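Local structure of outer membrane protein Omp121 (Bacteroides thetaiotaomicron, 5FQ8) at residues 108-113 with 454-459; 482-487 with 520-525. The protein probably imports nutrients across the outer membrane as a TonB-dependent receptor. One frame throughout, in Å; residues are numbered along the deposited sequence.

Contact 1: residues 108-113 with 454-459; sequences PLNNST and RREINQ. With KR0 (3-decanoyloxypropyl decanoate), chain K; C8E ((hydroxyethyloxy)tri(ethyloxy)octane), chain U.
N110 holds its CG anti to the backbone N (chi1 175°), which swings the amide out of the loop toward strand 454-459. E456 answers with CG beside its own backbone N and an extended chain beyond, so that its carboxylate is carried across to the loop. The two side chains cross at about a right angle. N110 ND2 donates to E456 OE2 at 2.5 Å. The oxygen lies close to the amide plane, but the N-H reaches it from above the carboxylate plane; the two planes are 81° apart. The same ND2 also donates to S112 OG at 2.8 Å, within the loop. These two bonds fix the rotation of the amide. A weak bond from S112 N to N110 OD1 adds to this.

S112 sits over one face of the R454 guanidinium. Its CB is 3.6 Å from R454 CZ, toward the rim of the group. S112 OG comes near R454 NH1, but the angle is poor for a hydrogen bond, so this is packing. At the other end, the P108 ring meets the N458 amide, with P108 CD 3.6 Å from N458 ND2. N458 OD1 is held by N483 and N481 of the next strand.

The loop runs roughly antiparallel to the strand but sits too far off to pair with it; the CA atoms of N110 and E456 are 7.5 Å apart. D407 of strand 398-417 accepts from N110 N. On the other face of the strand, R455 NH2 lies 2.8 Å from O9 of the detergent C8E, and I457 and Q459 line the lipid KR0. A polar plug loop resting on the inner wall of the barrel is the arrangement of TonB-dependent receptors.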
ATOM      1  N   PRO B 108     -14.742  30.978  -9.616  1.00 27.97           N
ATOM      2  CA  PRO B 108     -13.732  30.642  -8.618  1.00 27.46           C
ATOM      3  C   PRO B 108     -12.738  29.634  -9.153  1.00 27.07           C
ATOM      4  O   PRO B 108     -13.092  28.701  -9.872  1.00 27.10           O
ATOM      5  CB  PRO B 108     -14.558  30.066  -7.471  1.00 27.41           C
ATOM      6  CG  PRO B 108     -15.869  30.748  -7.602  1.00 27.96           C
ATOM      7  CD  PRO B 108     -16.100  30.918  -9.061  1.00 28.27           C
ATOM      8  N   LEU B 109     -11.482  29.840  -8.804  1.00 26.74           N
ATOM      9  CA  LEU B 109     -10.390  28.979  -9.226  1.00 26.39           C
ATOM     10  C   LEU B 109      -9.943  28.112  -8.062  1.00 25.95           C
ATOM     11  O   LEU B 109      -9.893  28.572  -6.923  1.00 27.45           O
ATOM     12  CB  LEU B 109      -9.222  29.817  -9.721  1.00 26.37           C
ATOM     13  CG  LEU B 109      -8.014  29.076 -10.262  1.00 26.07           C
ATOM     14  CD1 LEU B 109      -8.372  28.555 -11.613  1.00 26.30           C
ATOM     15  CD2 LEU B 109      -6.807  29.987 -10.330  1.00 26.03           C
ATOM     16  N   ASN B 110      -9.618  26.858  -8.341  1.00 25.71           N
ATOM     17  CA  ASN B 110      -9.125  26.003  -7.276  1.00 25.32           C
ATOM     18  C   ASN B 110      -7.729  26.451  -6.878  1.00 25.05           C
ATOM     19  O   ASN B 110      -6.857  26.625  -7.729  1.00 25.03           O
ATOM     20  CB  ASN B 110      -9.123  24.535  -7.703  1.00 25.17           C
ATOM     21  CG  ASN B 110      -8.496  23.635  -6.664  1.00 24.79           C
ATOM     22  OD1 ASN B 110      -7.364  23.198  -6.819  1.00 30.80           O
ATOM     23  ND2 ASN B 110      -9.222  23.367  -5.589  1.00 24.78           N
ATOM     24  N   ASN B 111      -7.523  26.645  -5.585  1.00 24.89           N
ATOM     25  CA  ASN B 111      -6.248  27.095  -5.058  1.00 24.67           C
ATOM     26  C   ASN B 111      -5.787  26.156  -3.966  1.00 41.95           C
ATOM     27  O   ASN B 111      -5.407  26.561  -2.870  1.00 32.31           O
ATOM     28  CB  ASN B 111      -6.351  28.528  -4.549  1.00 24.88           C
ATOM     29  CG  ASN B 111      -5.014  29.101  -4.168  1.00 24.73           C
ATOM     30  OD1 ASN B 111      -3.992  28.751  -4.745  1.00 24.56           O
ATOM     31  ND2 ASN B 111      -5.011  29.977  -3.175  1.00 33.01           N
ATOM     32  N   SER B 112      -5.822  24.866  -4.258  1.00 32.47           N
ATOM     33  CA  SER B 112      -5.447  23.871  -3.273  1.00 24.02           C
ATOM     34  C   SER B 112      -3.947  23.691  -3.272  1.00 23.65           C
ATOM     35  O   SER B 112      -3.300  23.784  -4.311  1.00 23.67           O
ATOM     36  CB  SER B 112      -6.142  22.551  -3.566  1.00 23.90           C
ATOM     37  OG  SER B 112      -7.542  22.713  -3.469  1.00 24.16           O
ATOM     38  N   THR B 113      -3.392  23.441  -2.103  1.00 23.46           N
ATOM     39  CA  THR B 113      -1.956  23.338  -1.956  1.00 23.25           C
ATOM     40  C   THR B 113      -1.586  21.897  -1.678  1.00 23.04           C
ATOM     41  O   THR B 113      -2.315  21.180  -0.996  1.00 26.38           O
ATOM     42  CB  THR B 113      -1.456  24.261  -0.843  1.00 27.76           C
ATOM     43  OG1 THR B 113      -0.033  24.182  -0.732  1.00 23.07           O
ATOM     44  CG2 THR B 113      -2.087  23.909   0.467  1.00 35.58           C
ATOM     45  N   ARG B 454      -9.449  15.986  -7.364  1.00 24.69           N
ATOM     46  CA  ARG B 454     -10.157  17.163  -6.895  1.00 24.67           C
ATOM     47  C   ARG B 454     -11.174  17.596  -7.927  1.00 25.06           C
ATOM     48  O   ARG B 454     -10.949  17.455  -9.124  1.00 25.19           O
ATOM     49  CB  ARG B 454      -9.201  18.317  -6.653  1.00 40.68           C
ATOM     50  CG  ARG B 454      -8.609  18.337  -5.300  1.00 27.20           C
ATOM     51  CD  ARG B 454      -7.611  19.440  -5.148  1.00 24.05           C
ATOM     52  NE  ARG B 454      -6.738  19.144  -4.028  1.00 23.76           N
ATOM     53  CZ  ARG B 454      -7.111  19.224  -2.756  1.00 23.72           C
ATOM     54  NH1 ARG B 454      -8.340  19.604  -2.442  1.00 23.95           N
ATOM     55  NH2 ARG B 454      -6.247  18.928  -1.802  1.00 23.48           N
ATOM     56  N   ARG B 455     -12.279  18.160  -7.463  1.00 25.28           N
ATOM     57  CA  ARG B 455     -13.292  18.602  -8.405  1.00 25.70           C
ATOM     58  C   ARG B 455     -14.231  19.613  -7.770  1.00 25.91           C
ATOM     59  O   ARG B 455     -14.809  19.351  -6.718  1.00 25.91           O
ATOM     60  CB  ARG B 455     -14.059  17.395  -8.932  1.00 25.92           C
ATOM     61  CG  ARG B 455     -15.142  17.679  -9.918  1.00 26.39           C
ATOM     62  CD  ARG B 455     -15.506  16.423 -10.657  1.00 51.03           C
ATOM     63  NE  ARG B 455     -16.504  16.681 -11.685  1.00 41.89           N
ATOM     64  CZ  ARG B 455     -17.801  16.442 -11.540  1.00 54.99           C
ATOM     65  NH1 ARG B 455     -18.261  15.925 -10.408  1.00 62.83           N
ATOM     66  NH2 ARG B 455     -18.632  16.712 -12.535  1.00 61.92           N
ATOM     67  N   GLU B 456     -14.380  20.775  -8.390  1.00 26.13           N
ATOM     68  CA  GLU B 456     -15.301  21.789  -7.910  1.00 26.41           C
ATOM     69  C   GLU B 456     -16.192  22.230  -9.053  1.00 26.89           C
ATOM     70  O   GLU B 456     -15.777  22.252 -10.209  1.00 26.96           O
ATOM     71  CB  GLU B 456     -14.567  22.989  -7.333  1.00 33.68           C
ATOM     72  CG  GLU B 456     -13.346  22.644  -6.477  1.00 39.87           C
ATOM     73  CD  GLU B 456     -12.634  23.874  -5.962  1.00 39.38           C
ATOM     74  OE1 GLU B 456     -13.042  24.981  -6.367  1.00 49.41           O
ATOM     75  OE2 GLU B 456     -11.682  23.742  -5.158  1.00 26.60           O
ATOM     76  N   ILE B 457     -17.431  22.564  -8.732  1.00 27.26           N
ATOM     77  CA  ILE B 457     -18.366  23.031  -9.741  1.00 27.77           C
ATOM     78  C   ILE B 457     -19.089  24.240  -9.193  1.00 28.07           C
ATOM     79  O   ILE B 457     -19.563  24.224  -8.054  1.00 28.07           O
ATOM     80  CB  ILE B 457     -19.385  21.957 -10.151  1.00 28.06           C
ATOM     81  CG1 ILE B 457     -18.713  20.889 -10.988  1.00 30.68           C
ATOM     82  CG2 ILE B 457     -20.509  22.579 -10.936  1.00 28.65           C
ATOM     83  CD1 ILE B 457     -19.631  19.751 -11.307  1.00 31.65           C
ATOM     84  N   ASN B 458     -19.180  25.287 -10.000  1.00 35.43           N
ATOM     85  CA  ASN B 458     -19.818  26.517  -9.581  1.00 28.72           C
ATOM     86  C   ASN B 458     -20.803  26.952 -10.641  1.00 29.32           C
ATOM     87  O   ASN B 458     -20.482  26.946 -11.828  1.00 29.42           O
ATOM     88  CB  ASN B 458     -18.779  27.599  -9.326  1.00 28.51           C
ATOM     89  CG  ASN B 458     -19.345  28.759  -8.577  1.00 28.81           C
ATOM     90  OD1 ASN B 458     -19.632  28.657  -7.390  1.00 28.73           O
ATOM     91  ND2 ASN B 458     -19.521  29.879  -9.265  1.00 34.52           N
ATOM     92  N   GLN B 459     -22.001  27.317 -10.219  1.00 29.76           N
ATOM     93  CA  GLN B 459     -23.023  27.750 -11.154  1.00 30.39           C
ATOM     94  C   GLN B 459     -23.666  29.019 -10.640  1.00 30.80           C
ATOM     95  O   GLN B 459     -24.049  29.095  -9.471  1.00 34.56           O
ATOM     96  CB  GLN B 459     -24.060  26.660 -11.374  1.00 44.66           C
ATOM     97  CG  GLN B 459     -23.457  25.465 -12.056  1.00 53.64           C
ATOM     98  CD  GLN B 459     -24.468  24.626 -12.754  1.00 64.42           C
ATOM     99  OE1 GLN B 459     -25.662  24.838 -12.601  1.00 73.00           O
ATOM    100  NE2 GLN B 459     -24.004  23.664 -13.542  1.00 66.56           N
TER
HETATM  101  C1  KR0 K1985     -25.602  22.466  -6.965  1.00 41.70           C
HETATM  102  O1  KR0 K1985     -26.348  23.403  -7.739  1.00 42.88           O
HETATM  103  C2  KR0 K1985     -24.144  22.704  -7.294  1.00 41.40           C
HETATM  104  C3  KR0 K1985     -23.582  21.570  -8.121  1.00 41.26           C
HETATM  105  C4  KR0 K1985     -25.815  19.485 -13.445  1.00 45.06           C
HETATM  106  O4  KR0 K1985     -24.055  21.590  -9.463  1.00 42.32           O
HETATM  107  C5  KR0 K1985     -23.796  20.410 -10.273  1.00 42.33           C
HETATM  108  C6  KR0 K1985     -25.773  20.893 -14.049  1.00 45.99           C
HETATM  109  C7  KR0 K1985     -27.158  22.965  -8.864  1.00 47.80           C
HETATM  110  C8  KR0 K1985     -25.780  20.922 -15.579  1.00 47.18           C
HETATM  111  O8  KR0 K1985     -23.226  19.483  -9.745  1.00 41.44           O
HETATM  112  C9  KR0 K1985     -25.612  22.344 -16.128  1.00 48.09           C
HETATM  113  O9  KR0 K1985     -27.872  21.989  -8.747  1.00 49.82           O
HETATM  114  C10 KR0 K1985     -24.190  20.305 -11.724  1.00 43.45           C
HETATM  115  C11 KR0 K1985     -25.455  19.482 -11.954  1.00 43.83           C
HETATM  116  C12 KR0 K1985     -27.130  23.700 -10.178  1.00 46.55           C
HETATM  117  C13 KR0 K1985     -28.557  23.860 -10.688  1.00 45.99           C
HETATM  118  C14 KR0 K1985     -26.006  22.461 -17.605  1.00 57.18           C
HETATM  119  C15 KR0 K1985     -25.503  23.747 -18.256  1.00 50.38           C
HETATM  120  C16 KR0 K1985     -25.678  23.754 -19.757  1.00 51.73           C
HETATM  121  C17 KR0 K1985     -28.676  24.993 -11.701  1.00 47.25           C
HETATM  122  C18 KR0 K1985     -28.670  24.516 -13.147  1.00 48.06           C
HETATM  123  C19 KR0 K1985     -28.631  25.722 -14.082  1.00 49.28           C
HETATM  124  C20 KR0 K1985     -28.956  25.390 -15.536  1.00 50.39           C
HETATM  125  C21 KR0 K1985     -28.833  26.638 -16.413  1.00 55.16           C
HETATM  126  C22 KR0 K1985     -29.556  26.479 -17.751  1.00 52.95           C
HETATM  127  C23 KR0 K1985     -29.222  27.561 -18.759  1.00 54.18           C
HETATM  128  C8  C8E U1989     -21.481  17.067 -13.653  1.00 23.59           C
HETATM  129  O9  C8E U1989     -20.475  17.703 -14.406  1.00 29.61           O
HETATM  130  C10 C8E U1989     -21.065  18.558 -15.353  1.00 36.02           C
HETATM  131  C11 C8E U1989     -20.253  18.637 -16.642  1.00 39.41           C
HETATM  132  O12 C8E U1989     -20.455  19.929 -17.171  1.00 41.85           O
HETATM  133  C13 C8E U1989     -19.780  20.187 -18.378  1.00 39.24           C
HETATM  134  C14 C8E U1989     -19.817  21.693 -18.629  1.00 38.91           C
HETATM  135  O15 C8E U1989     -18.976  22.372 -17.721  1.00 38.97           O
HETATM  136  C16 C8E U1989     -18.711  23.688 -18.139  1.00 42.55           C

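Contact 2: residues 482-487 with 520-525; sequences GNERKV and LRRLMG. With KR0 (3-decanoyloxypropyl decanoate), chain K.
Strands 482-487 and 520-525 are antiparallel neighbours in the wall of the transmembrane beta-barrel. N483 with L523 and R485 with R521 are hydrogen-bonded pairs. G482 with M524, E484 with R522 and K486 with L520 are the non-hydrogen-bonded pairs. N483 N donates to L523 O at 2.8 Å, close to straight. CA-H...O contacts, such as R522 CA to N483 O, accompany these bonds.

On the face with E484, the two charged side chains lie side by side and point the same way. E484 and R522 form a salt bridge: R522, extended from CG to NE, grips one oxygen side-on with two nitrogens. R522 NE and NH2 are each 3.0 Å from E484 OE2, which lies in the guanidinium plane. NE meets the anti lone pair, whereas NH2 comes from above the carboxylate plane. L520 CD2 packs over one face of this guanidinium. L520 CD1 turns to the neighbouring strand and touches K486 CB at 3.6 Å. On this face the lipid KR0 lies against G482 and E484 CB, with KR0 O8 3.6 Å from E484 OE2. R522 NH1 bonds to the backbone of another protein's chain, and apolar side chains of that chain pack on L520, R522 and M524.

The face with R485 holds two like charges. Both arginines bend at chi3, and R521 has its CG in the crowded position between N and carbonyl carbon (chi1 59°). The guanidinium of R485 thus lies flat on R521, planes 23° apart. R485 NH2 is 3.5 Å from R521 NE. D597 forms a salt bridge with R521 NH2, probably easing the repulsion; E456 packs against R485 through its CG. N483 positions the R485 end: its OD1 accepts from R485 NE at 3.1 Å, with the donor in the carbonyl plane.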
ATOM      1  N   GLY B 482     -24.519  28.135  -6.762  1.00 32.80           N
ATOM      2  CA  GLY B 482     -24.499  26.741  -6.383  1.00 30.12           C
ATOM      3  C   GLY B 482     -23.099  26.185  -6.467  1.00 29.47           C
ATOM      4  O   GLY B 482     -22.469  26.240  -7.524  1.00 39.04           O
ATOM      5  N   ASN B 483     -22.599  25.652  -5.366  1.00 29.07           N
ATOM      6  CA  ASN B 483     -21.210  25.235  -5.270  1.00 28.47           C
ATOM      7  C   ASN B 483     -21.124  23.772  -4.846  1.00 28.19           C
ATOM      8  O   ASN B 483     -21.926  23.305  -4.036  1.00 30.20           O
ATOM      9  CB  ASN B 483     -20.469  26.121  -4.285  1.00 28.25           C
ATOM     10  CG  ASN B 483     -18.982  25.961  -4.375  1.00 27.71           C
ATOM     11  OD1 ASN B 483     -18.333  25.473  -3.450  1.00 27.34           O
ATOM     12  ND2 ASN B 483     -18.425  26.363  -5.501  1.00 27.69           N
ATOM     13  N   GLU B 484     -20.145  23.056  -5.387  1.00 29.11           N
ATOM     14  CA  GLU B 484     -19.923  21.661  -5.043  1.00 28.77           C
ATOM     15  C   GLU B 484     -18.432  21.395  -5.129  1.00 27.87           C
ATOM     16  O   GLU B 484     -17.856  21.478  -6.207  1.00 27.66           O
ATOM     17  CB  GLU B 484     -20.696  20.740  -5.976  1.00 31.00           C
ATOM     18  CG  GLU B 484     -20.736  19.296  -5.511  1.00 33.74           C
ATOM     19  CD  GLU B 484     -21.193  18.336  -6.576  1.00 34.71           C
ATOM     20  OE1 GLU B 484     -20.371  17.954  -7.432  1.00 27.67           O
ATOM     21  OE2 GLU B 484     -22.381  17.966  -6.561  1.00 35.18           O
ATOM     22  N   ARG B 485     -17.806  21.066  -4.012  1.00 26.66           N
ATOM     23  CA  ARG B 485     -16.370  20.825  -3.978  1.00 29.62           C
ATOM     24  C   ARG B 485     -16.120  19.414  -3.470  1.00 31.79           C
ATOM     25  O   ARG B 485     -16.720  18.995  -2.479  1.00 33.79           O
ATOM     26  CB  ARG B 485     -15.661  21.870  -3.107  1.00 26.00           C
ATOM     27  CG  ARG B 485     -15.694  23.269  -3.695  1.00 26.22           C
ATOM     28  CD  ARG B 485     -14.905  24.267  -2.883  1.00 38.52           C
ATOM     29  NE  ARG B 485     -15.726  24.868  -1.846  1.00 28.63           N
ATOM     30  CZ  ARG B 485     -15.227  25.469  -0.785  1.00 30.19           C
ATOM     31  NH1 ARG B 485     -13.922  25.533  -0.646  1.00 39.37           N
ATOM     32  NH2 ARG B 485     -16.022  25.994   0.124  1.00 26.50           N
ATOM     33  N   LYS B 486     -15.250  18.680  -4.152  1.00 26.70           N
ATOM     34  CA  LYS B 486     -15.014  17.282  -3.835  1.00 25.53           C
ATOM     35  C   LYS B 486     -13.536  16.981  -3.961  1.00 25.13           C
ATOM     36  O   LYS B 486     -12.886  17.411  -4.909  1.00 25.08           O
ATOM     37  CB  LYS B 486     -15.820  16.361  -4.754  1.00 25.82           C
ATOM     38  CG  LYS B 486     -15.643  14.872  -4.524  1.00 25.71           C
ATOM     39  CD  LYS B 486     -16.431  14.074  -5.540  1.00 26.05           C
ATOM     40  CE  LYS B 486     -16.349  12.588  -5.279  1.00 27.95           C
ATOM     41  NZ  LYS B 486     -16.969  11.763  -6.347  1.00 28.89           N
ATOM     42  N   VAL B 487     -13.003  16.256  -3.001  1.00 24.89           N
ATOM     43  CA  VAL B 487     -11.640  15.763  -3.091  1.00 24.55           C
ATOM     44  C   VAL B 487     -11.667  14.314  -2.653  1.00 24.50           C
ATOM     45  O   VAL B 487     -12.466  13.937  -1.794  1.00 24.63           O
ATOM     46  CB  VAL B 487     -10.672  16.615  -2.244  1.00 24.28           C
ATOM     47  CG1 VAL B 487     -11.201  16.785  -0.867  1.00 24.32           C
ATOM     48  CG2 VAL B 487      -9.311  16.004  -2.197  1.00 23.96           C
ATOM     49  N   LEU B 520     -16.814  15.817   0.553  1.00 25.75           N
ATOM     50  CA  LEU B 520     -17.770  16.446  -0.348  1.00 26.10           C
ATOM     51  C   LEU B 520     -18.581  17.473   0.417  1.00 26.39           C
ATOM     52  O   LEU B 520     -19.051  17.198   1.519  1.00 26.51           O
ATOM     53  CB  LEU B 520     -18.689  15.407  -0.968  1.00 26.40           C
ATOM     54  CG  LEU B 520     -19.738  15.882  -1.954  1.00 26.82           C
ATOM     55  CD1 LEU B 520     -19.053  16.359  -3.185  1.00 26.69           C
ATOM     56  CD2 LEU B 520     -20.668  14.753  -2.295  1.00 27.14           C
ATOM     57  N   ARG B 521     -18.743  18.649  -0.163  1.00 27.53           N
ATOM     58  CA  ARG B 521     -19.464  19.729   0.489  1.00 28.17           C
ATOM     59  C   ARG B 521     -20.233  20.506  -0.554  1.00 28.73           C
ATOM     60  O   ARG B 521     -19.777  20.668  -1.682  1.00 28.45           O
ATOM     61  CB  ARG B 521     -18.523  20.667   1.223  1.00 27.81           C
ATOM     62  CG  ARG B 521     -17.492  21.292   0.330  1.00 27.25           C
ATOM     63  CD  ARG B 521     -16.470  22.087   1.102  1.00 26.84           C
ATOM     64  NE  ARG B 521     -17.088  23.133   1.893  1.00 30.30           N
ATOM     65  CZ  ARG B 521     -16.474  23.752   2.885  1.00 26.28           C
ATOM     66  NH1 ARG B 521     -15.232  23.420   3.186  1.00 25.86           N
ATOM     67  NH2 ARG B 521     -17.103  24.692   3.572  1.00 26.62           N
ATOM     68  N   ARG B 522     -21.401  20.982  -0.171  1.00 27.67           N
ATOM     69  CA  ARG B 522     -22.263  21.704  -1.088  1.00 28.11           C
ATOM     70  C   ARG B 522     -22.755  22.984  -0.439  1.00 34.22           C
ATOM     71  O   ARG B 522     -22.866  23.082   0.784  1.00 46.61           O
ATOM     72  CB  ARG B 522     -23.440  20.851  -1.532  1.00 28.50           C
ATOM     73  CG  ARG B 522     -23.045  19.736  -2.464  1.00 28.29           C
ATOM     74  CD  ARG B 522     -24.243  18.978  -2.998  1.00 28.74           C
ATOM     75  NE  ARG B 522     -23.810  17.971  -3.956  1.00 33.68           N
ATOM     76  CZ  ARG B 522     -24.036  16.670  -3.842  1.00 28.58           C
ATOM     77  NH1 ARG B 522     -24.720  16.201  -2.816  1.00 28.76           N
ATOM     78  NH2 ARG B 522     -23.586  15.847  -4.771  1.00 28.46           N
ATOM     79  N   LEU B 523     -23.038  23.968  -1.279  1.00 28.70           N
ATOM     80  CA  LEU B 523     -23.525  25.254  -0.819  1.00 29.07           C
ATOM     81  C   LEU B 523     -24.448  25.823  -1.874  1.00 29.58           C
ATOM     82  O   LEU B 523     -24.196  25.684  -3.070  1.00 33.23           O
ATOM     83  CB  LEU B 523     -22.373  26.217  -0.556  1.00 28.76           C
ATOM     84  CG  LEU B 523     -22.738  27.633  -0.123  1.00 33.84           C
ATOM     85  CD1 LEU B 523     -22.888  27.706   1.368  1.00 34.33           C
ATOM     86  CD2 LEU B 523     -21.681  28.577  -0.574  1.00 28.94           C
ATOM     87  N   MET B 524     -25.516  26.446  -1.434  1.00 32.93           N
ATOM     88  CA  MET B 524     -26.362  27.213  -2.327  1.00 30.67           C
ATOM     89  C   MET B 524     -26.644  28.559  -1.689  1.00 31.03           C
ATOM     90  O   MET B 524     -26.729  28.673  -0.464  1.00 31.05           O
ATOM     91  CB  MET B 524     -27.660  26.490  -2.622  1.00 31.14           C
ATOM     92  CG  MET B 524     -27.486  25.263  -3.464  1.00 30.91           C
ATOM     93  SD  MET B 524     -29.053  24.465  -3.759  1.00 31.53           S
ATOM     94  CE  MET B 524     -29.390  23.813  -2.151  1.00 32.38           C
ATOM     95  N   GLY B 525     -26.778  29.582  -2.521  1.00 31.34           N
ATOM     96  CA  GLY B 525     -27.124  30.894  -2.013  1.00 38.44           C
ATOM     97  C   GLY B 525     -27.916  31.710  -3.008  1.00 38.46           C
ATOM     98  O   GLY B 525     -27.926  31.430  -4.212  1.00 39.48           O
TER
HETATM   99  C1  KR0 K1985     -25.602  22.466  -6.965  1.00 41.70           C
HETATM  100  O1  KR0 K1985     -26.348  23.403  -7.739  1.00 42.88           O
HETATM  101  C2  KR0 K1985     -24.144  22.704  -7.294  1.00 41.40           C
HETATM  102  C3  KR0 K1985     -23.582  21.570  -8.121  1.00 41.26           C
HETATM  103  C4  KR0 K1985     -25.815  19.485 -13.445  1.00 45.06           C
HETATM  104  O4  KR0 K1985     -24.055  21.590  -9.463  1.00 42.32           O
HETATM  105  C5  KR0 K1985     -23.796  20.410 -10.273  1.00 42.33           C
HETATM  106  C6  KR0 K1985     -25.773  20.893 -14.049  1.00 45.99           C
HETATM  107  C7  KR0 K1985     -27.158  22.965  -8.864  1.00 47.80           C
HETATM  108  C8  KR0 K1985     -25.780  20.922 -15.579  1.00 47.18           C
HETATM  109  O8  KR0 K1985     -23.226  19.483  -9.745  1.00 41.44           O
HETATM  110  C9  KR0 K1985     -25.612  22.344 -16.128  1.00 48.09           C
HETATM  111  O9  KR0 K1985     -27.872  21.989  -8.747  1.00 49.82           O
HETATM  112  C10 KR0 K1985     -24.190  20.305 -11.724  1.00 43.45           C
HETATM  113  C11 KR0 K1985     -25.455  19.482 -11.954  1.00 43.83           C
HETATM  114  C12 KR0 K1985     -27.130  23.700 -10.178  1.00 46.55           C
HETATM  115  C13 KR0 K1985     -28.557  23.860 -10.688  1.00 45.99           C
HETATM  116  C14 KR0 K1985     -26.006  22.461 -17.605  1.00 57.18           C
HETATM  117  C15 KR0 K1985     -25.503  23.747 -18.256  1.00 50.38           C
HETATM  118  C16 KR0 K1985     -25.678  23.754 -19.757  1.00 51.73           C
HETATM  119  C17 KR0 K1985     -28.676  24.993 -11.701  1.00 47.25           C
HETATM  120  C18 KR0 K1985     -28.670  24.516 -13.147  1.00 48.06           C
HETATM  121  C19 KR0 K1985     -28.631  25.722 -14.082  1.00 49.28           C
HETATM  122  C20 KR0 K1985     -28.956  25.390 -15.536  1.00 50.39           C
HETATM  123  C21 KR0 K1985     -28.833  26.638 -16.413  1.00 55.16           C
HETATM  124  C22 KR0 K1985     -29.556  26.479 -17.751  1.00 52.95           C
HETATM  125  C23 KR0 K1985     -29.222  27.561 -18.759  1.00 54.18           C

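Overall arrangement
Contacts 1 and 2 share one stretch of barrel wall, their centres about 10 Å apart. Strand 454-459 is paired with strand 482-487, so plug loop 108-113, strand 454-459, strand 482-487 and strand 520-525 follow one another. Two probable backbone hydrogen bonds join the contacts: K486 N lies 2.7 Å from R455 O, and I457 N lies 2.8 Å from E484 O. On the inner side, E456 CG packs 3.7 Å from R485 CG, linking the carboxylate that meets the plug to the stacked arginines. On the other side both touch the same KR0, with I457 and Q459 from contact 1 and the G482 and N483 backbone and E484 side chain from contact 2.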